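Local atomic coordinates of dihydrodipicolinate reductase N-terminus domain-containing protein (Mycobacterium smegmatis, PDB entry 6IAQ), a protein that probably acts as an NADP-dependent amine dehydrogenase, catalysing the asymmetric reductive amination of ketones. Residues A[11-16]-A[93-98]. Sequence-based numbering, arbitrary orientation.
With NAP (NADP nicotinamide-adenine-dinucleotide phosphate), chain F.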
ATOM      1  N   VAL A  11      21.355  -9.145 -17.596  1.00 33.97           N
ATOM      2  CA  VAL A  11      21.168 -10.397 -18.378  1.00 36.57           C
ATOM      3  C   VAL A  11      19.708 -10.846 -18.210  1.00 34.49           C
ATOM      4  O   VAL A  11      19.239 -10.940 -17.054  1.00 30.92           O
ATOM      5  CB  VAL A  11      22.170 -11.482 -17.949  1.00 35.67           C
ATOM      6  CG1 VAL A  11      21.742 -12.890 -18.392  1.00 35.47           C
ATOM      7  CG2 VAL A  11      23.557 -11.170 -18.516  1.00 35.72           C
ATOM      8  N   VAL A  12      18.997 -11.061 -19.317  1.00 35.94           N
ATOM      9  CA  VAL A  12      17.592 -11.567 -19.252  1.00 36.47           C
ATOM     10  C   VAL A  12      17.685 -13.097 -19.297  1.00 33.14           C
ATOM     11  O   VAL A  12      18.198 -13.668 -20.289  1.00 31.65           O
ATOM     12  CB  VAL A  12      16.605 -10.901 -20.239  1.00 43.54           C
ATOM     13  CG1 VAL A  12      17.176  -9.674 -20.946  1.00 49.75           C
ATOM     14  CG2 VAL A  12      15.979 -11.842 -21.231  1.00 45.27           C
ATOM     15  N   TYR A  13      17.380 -13.711 -18.160  1.00 29.03           N
ATOM     16  CA  TYR A  13      17.516 -15.145 -17.874  1.00 29.83           C
ATOM     17  C   TYR A  13      16.148 -15.800 -18.112  1.00 35.80           C
ATOM     18  O   TYR A  13      15.230 -15.667 -17.246  1.00 33.69           O
ATOM     19  CB  TYR A  13      18.056 -15.294 -16.455  1.00 30.83           C
ATOM     20  CG  TYR A  13      18.790 -16.569 -16.140  1.00 30.05           C
ATOM     21  CD1 TYR A  13      18.475 -17.765 -16.768  1.00 31.87           C
ATOM     22  CD2 TYR A  13      19.775 -16.585 -15.176  1.00 29.33           C
ATOM     23  CE1 TYR A  13      19.106 -18.943 -16.421  1.00 29.60           C
ATOM     24  CE2 TYR A  13      20.438 -17.751 -14.841  1.00 32.54           C
ATOM     25  CZ  TYR A  13      20.114 -18.932 -15.480  1.00 29.64           C
ATOM     26  OH  TYR A  13      20.747 -20.090 -15.147  1.00 31.89           O
ATOM     27  N   GLY A  14      16.028 -16.497 -19.251  1.00 29.19           N
ATOM     28  CA  GLY A  14      14.759 -16.972 -19.818  1.00 28.76           C
ATOM     29  C   GLY A  14      14.202 -15.898 -20.724  1.00 31.23           C
ATOM     30  O   GLY A  14      14.378 -14.700 -20.429  1.00 30.62           O
ATOM     31  N   VAL A  15      13.599 -16.296 -21.832  1.00 28.31           N
ATOM     32  CA  VAL A  15      13.086 -15.375 -22.875  1.00 33.89           C
ATOM     33  C   VAL A  15      11.686 -15.847 -23.261  1.00 36.41           C
ATOM     34  O   VAL A  15      11.424 -16.019 -24.462  1.00 41.01           O
ATOM     35  CB  VAL A  15      14.029 -15.290 -24.081  1.00 35.47           C
ATOM     36  CG1 VAL A  15      13.662 -14.090 -24.929  1.00 43.87           C
ATOM     37  CG2 VAL A  15      15.476 -15.186 -23.648  1.00 32.20           C
ATOM     38  N   GLY A  16      10.819 -16.020 -22.261  1.00 35.57           N
ATOM     39  CA  GLY A  16       9.475 -16.566 -22.488  1.00 31.42           C
ATOM     40  C   GLY A  16       8.446 -15.475 -22.473  1.00 31.91           C
ATOM     41  O   GLY A  16       8.791 -14.306 -22.789  1.00 30.14           O
ATOM     42  N   LEU A  93      19.584 -19.982  -9.602  1.00 33.37           N
ATOM     43  CA  LEU A  93      19.966 -19.041  -8.517  1.00 34.41           C
ATOM     44  C   LEU A  93      21.400 -19.375  -8.044  1.00 35.76           C
ATOM     45  O   LEU A  93      22.126 -18.413  -7.697  1.00 40.78           O
ATOM     46  CB  LEU A  93      18.926 -19.090  -7.386  1.00 32.74           C
ATOM     47  CG  LEU A  93      17.538 -18.534  -7.745  1.00 32.11           C
ATOM     48  CD1 LEU A  93      16.491 -18.822  -6.688  1.00 32.18           C
ATOM     49  CD2 LEU A  93      17.612 -17.047  -7.963  1.00 34.32           C
ATOM     50  N   ARG A  94      21.804 -20.658  -8.043  1.00 34.85           N
ATOM     51  CA  ARG A  94      23.198 -21.069  -7.702  1.00 33.84           C
ATOM     52  C   ARG A  94      24.182 -20.416  -8.687  1.00 34.83           C
ATOM     53  O   ARG A  94      25.197 -19.839  -8.247  1.00 26.38           O
ATOM     54  CB  ARG A  94      23.398 -22.580  -7.715  1.00 36.99           C
ATOM     55  CG  ARG A  94      22.544 -23.306  -6.680  1.00 45.89           C
ATOM     56  CD  ARG A  94      23.132 -24.484  -5.914  1.00 43.39           C
ATOM     57  NE  ARG A  94      22.482 -25.714  -6.323  1.00 50.29           N
ATOM     58  CZ  ARG A  94      21.901 -26.608  -5.519  1.00 45.69           C
ATOM     59  NH1 ARG A  94      21.863 -26.445  -4.206  1.00 47.19           N
ATOM     60  NH2 ARG A  94      21.277 -27.640  -6.050  1.00 51.21           N
ATOM     61  N   ILE A  95      23.896 -20.509  -9.985  1.00 32.85           N
ATOM     62  CA  ILE A  95      24.767 -19.948 -11.047  1.00 35.32           C
ATOM     63  C   ILE A  95      24.910 -18.422 -10.820  1.00 36.57           C
ATOM     64  O   ILE A  95      26.055 -17.877 -10.925  1.00 30.87           O
ATOM     65  CB  ILE A  95      24.217 -20.334 -12.437  1.00 35.00           C
ATOM     66  CG1 ILE A  95      24.380 -21.836 -12.702  1.00 39.05           C
ATOM     67  CG2 ILE A  95      24.822 -19.476 -13.553  1.00 33.94           C
ATOM     68  CD1 ILE A  95      23.566 -22.355 -13.866  1.00 38.92           C
ATOM     69  N   CYS A  96      23.823 -17.714 -10.495  1.00 33.09           N
ATOM     70  CA  CYS A  96      23.868 -16.240 -10.282  1.00 32.87           C
ATOM     71  C   CYS A  96      24.729 -15.919  -9.051  1.00 32.53           C
ATOM     72  O   CYS A  96      25.689 -15.099  -9.166  1.00 34.09           O
ATOM     73  CB  CYS A  96      22.463 -15.662 -10.152  1.00 34.37           C
ATOM     74  SG  CYS A  96      21.608 -15.657 -11.742  1.00 35.30           S
ATOM     75  N   ALA A  97      24.427 -16.561  -7.925  1.00 32.29           N
ATOM     76  CA  ALA A  97      25.076 -16.295  -6.627  1.00 32.96           C
ATOM     77  C   ALA A  97      26.563 -16.690  -6.694  1.00 35.86           C
ATOM     78  O   ALA A  97      27.403 -15.926  -6.152  1.00 34.79           O
ATOM     79  CB  ALA A  97      24.348 -17.052  -5.546  1.00 33.48           C
ATOM     80  N   GLU A  98      26.892 -17.827  -7.335  1.00 34.82           N
ATOM     81  CA  GLU A  98      28.296 -18.283  -7.505  1.00 35.59           C
ATOM     82  C   GLU A  98      29.127 -17.183  -8.169  1.00 34.14           C
ATOM     83  O   GLU A  98      30.280 -16.970  -7.772  1.00 32.21           O
ATOM     84  CB  GLU A  98      28.401 -19.540  -8.371  1.00 43.20           C
ATOM     85  CG  GLU A  98      29.554 -20.429  -7.914  1.00 55.65           C
ATOM     86  CD  GLU A  98      29.101 -21.470  -6.909  1.00 55.45           C
ATOM     87  OE1 GLU A  98      28.007 -22.010  -7.129  1.00 62.98           O
ATOM     88  OE2 GLU A  98      29.818 -21.725  -5.927  1.00 57.87           O
TER
HETATM   89  PA  NAP F 402       7.312 -19.387 -20.286  1.00 26.75           P
HETATM   90  O1A NAP F 402       6.795 -18.542 -21.353  1.00 26.25           O
HETATM   91  O2A NAP F 402       7.184 -20.940 -20.277  1.00 25.71           O
HETATM   92  O5B NAP F 402       8.890 -18.997 -20.128  1.00 29.38           O
HETATM   93  C5B NAP F 402       9.823 -19.805 -19.399  1.00 29.66           C
HETATM   94  C4B NAP F 402      11.199 -19.615 -20.023  1.00 32.85           C
HETATM   95  O4B NAP F 402      12.199 -20.333 -19.304  1.00 33.64           O
HETATM   96  C3B NAP F 402      11.316 -20.077 -21.500  1.00 34.37           C
HETATM   97  O3B NAP F 402      11.899 -18.943 -22.187  1.00 34.47           O
HETATM   98  C2B NAP F 402      12.310 -21.235 -21.517  1.00 38.56           C
HETATM   99  O2B NAP F 402      13.216 -21.214 -22.642  1.00 41.17           O
HETATM  100  C1B NAP F 402      13.120 -20.853 -20.317  1.00 33.78           C
HETATM  101  N9A NAP F 402      13.881 -21.908 -19.649  1.00 37.01           N
HETATM  102  C8A NAP F 402      13.448 -23.055 -19.090  1.00 33.26           C
HETATM  103  N7A NAP F 402      14.492 -23.664 -18.515  1.00 34.98           N
HETATM  104  C5A NAP F 402      15.565 -22.848 -18.644  1.00 37.22           C
HETATM  105  C6A NAP F 402      16.996 -22.840 -18.247  1.00 38.30           C
HETATM  106  N6A NAP F 402      17.522 -23.851 -17.568  1.00 40.84           N
HETATM  107  N1A NAP F 402      17.750 -21.800 -18.599  1.00 37.82           N
HETATM  108  C2A NAP F 402      17.281 -20.734 -19.279  1.00 38.14           C
HETATM  109  N3A NAP F 402      15.992 -20.647 -19.681  1.00 37.50           N
HETATM  110  C4A NAP F 402      15.160 -21.691 -19.401  1.00 34.81           C
HETATM  111  O3  NAP F 402       6.700 -18.956 -18.822  1.00 27.67           O
HETATM  112  PN  NAP F 402       6.415 -17.401 -18.322  1.00 25.24           P
HETATM  113  O1N NAP F 402       4.975 -17.008 -18.446  1.00 27.32           O
HETATM  114  O2N NAP F 402       7.432 -16.472 -18.885  1.00 24.96           O
HETATM  115  O5D NAP F 402       6.725 -17.784 -16.801  1.00 24.22           O
HETATM  116  C5D NAP F 402       8.013 -18.106 -16.262  1.00 25.52           C
HETATM  117  C4D NAP F 402       8.012 -18.380 -14.784  1.00 26.50           C
HETATM  118  O4D NAP F 402       7.647 -17.136 -14.101  1.00 27.28           O
HETATM  119  C3D NAP F 402       7.042 -19.470 -14.424  1.00 25.18           C
HETATM  120  O3D NAP F 402       7.559 -20.364 -13.455  1.00 23.76           O
HETATM  121  C2D NAP F 402       5.856 -18.687 -13.845  1.00 25.39           C
HETATM  122  O2D NAP F 402       5.110 -19.526 -12.951  1.00 24.89           O
HETATM  123  C1D NAP F 402       6.582 -17.464 -13.212  1.00 26.95           C
HETATM  124  N1N NAP F 402       5.686 -16.302 -13.078  1.00 23.74           N
HETATM  125  C2N NAP F 402       5.619 -15.712 -11.899  1.00 24.60           C
HETATM  126  C3N NAP F 402       4.742 -14.653 -11.717  1.00 24.38           C
HETATM  127  C7N NAP F 402       4.669 -13.915 -10.398  1.00 26.19           C
HETATM  128  O7N NAP F 402       3.752 -13.103 -10.287  1.00 26.83           O
HETATM  129  N7N NAP F 402       5.580 -14.112  -9.428  1.00 24.85           N
HETATM  130  C4N NAP F 402       3.960 -14.226 -12.789  1.00 22.74           C
HETATM  131  C5N NAP F 402       4.052 -14.860 -14.024  1.00 23.77           C
HETATM  132  C6N NAP F 402       4.942 -15.900 -14.124  1.00 22.34           C
HETATM  133  P2B NAP F 402      12.714 -21.367 -24.150  1.00 38.72           P
HETATM  134  O1X NAP F 402      11.933 -20.138 -24.516  1.00 35.82           O
HETATM  135  O2X NAP F 402      13.992 -21.294 -24.983  1.00 37.48           O
HETATM  136  O3X NAP F 402      11.993 -22.713 -24.030  1.00 43.32           O
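At the adenine end of the NADP pocket, the ring of Tyr-13 lies between the adenine and helix 86-98, meeting Cys-96 SG along its CD2/CE2 edge, Ile-95 CD1 at its hydroxyl and NAP C2A along its CD1/CE1 edge. Cys-96 SG lies 3.9 Å from Tyr-13 CE2 and 5.1 Å from the ring centroid, 79° off the ring normal, which identifies a sulfur-aromatic contact at the edge. The other edge serves the cofactor: Tyr-13 CE1 is 3.8 Å from NAP C2A, with N1A close to the plane of the tyrosine ring. Tyr-13 OH meets the methyl CD1 of Ile-95 at 3.8 Å, the two side chains crossing at about a right angle. The bond from CA to CB of Tyr-13 points toward the helix; chi1 -156° leaves CG roughly anti to the backbone N and, with the turn about CB-CG, places the CD2/CE2 edge by SG. Strand 9-13 and the glycine-containing turn into helix 17-28 form the first beta-alpha unit of a Rossmann-type domain, whose parallel sheet also includes strand 77-80; Cys-96 packs on its Ala-78 and Ile-80. The turn contacts the adenosine ribose through a hydrogen bond, Val-15 N to NAP O3B at 3.2 Å with an N-H...O angle of 143°. Gly-16, the N-cap of helix 17-28, has no side chain, and NAP O5B, the ester oxygen of the adenosine ribose, lies 3.4 Å from its CA.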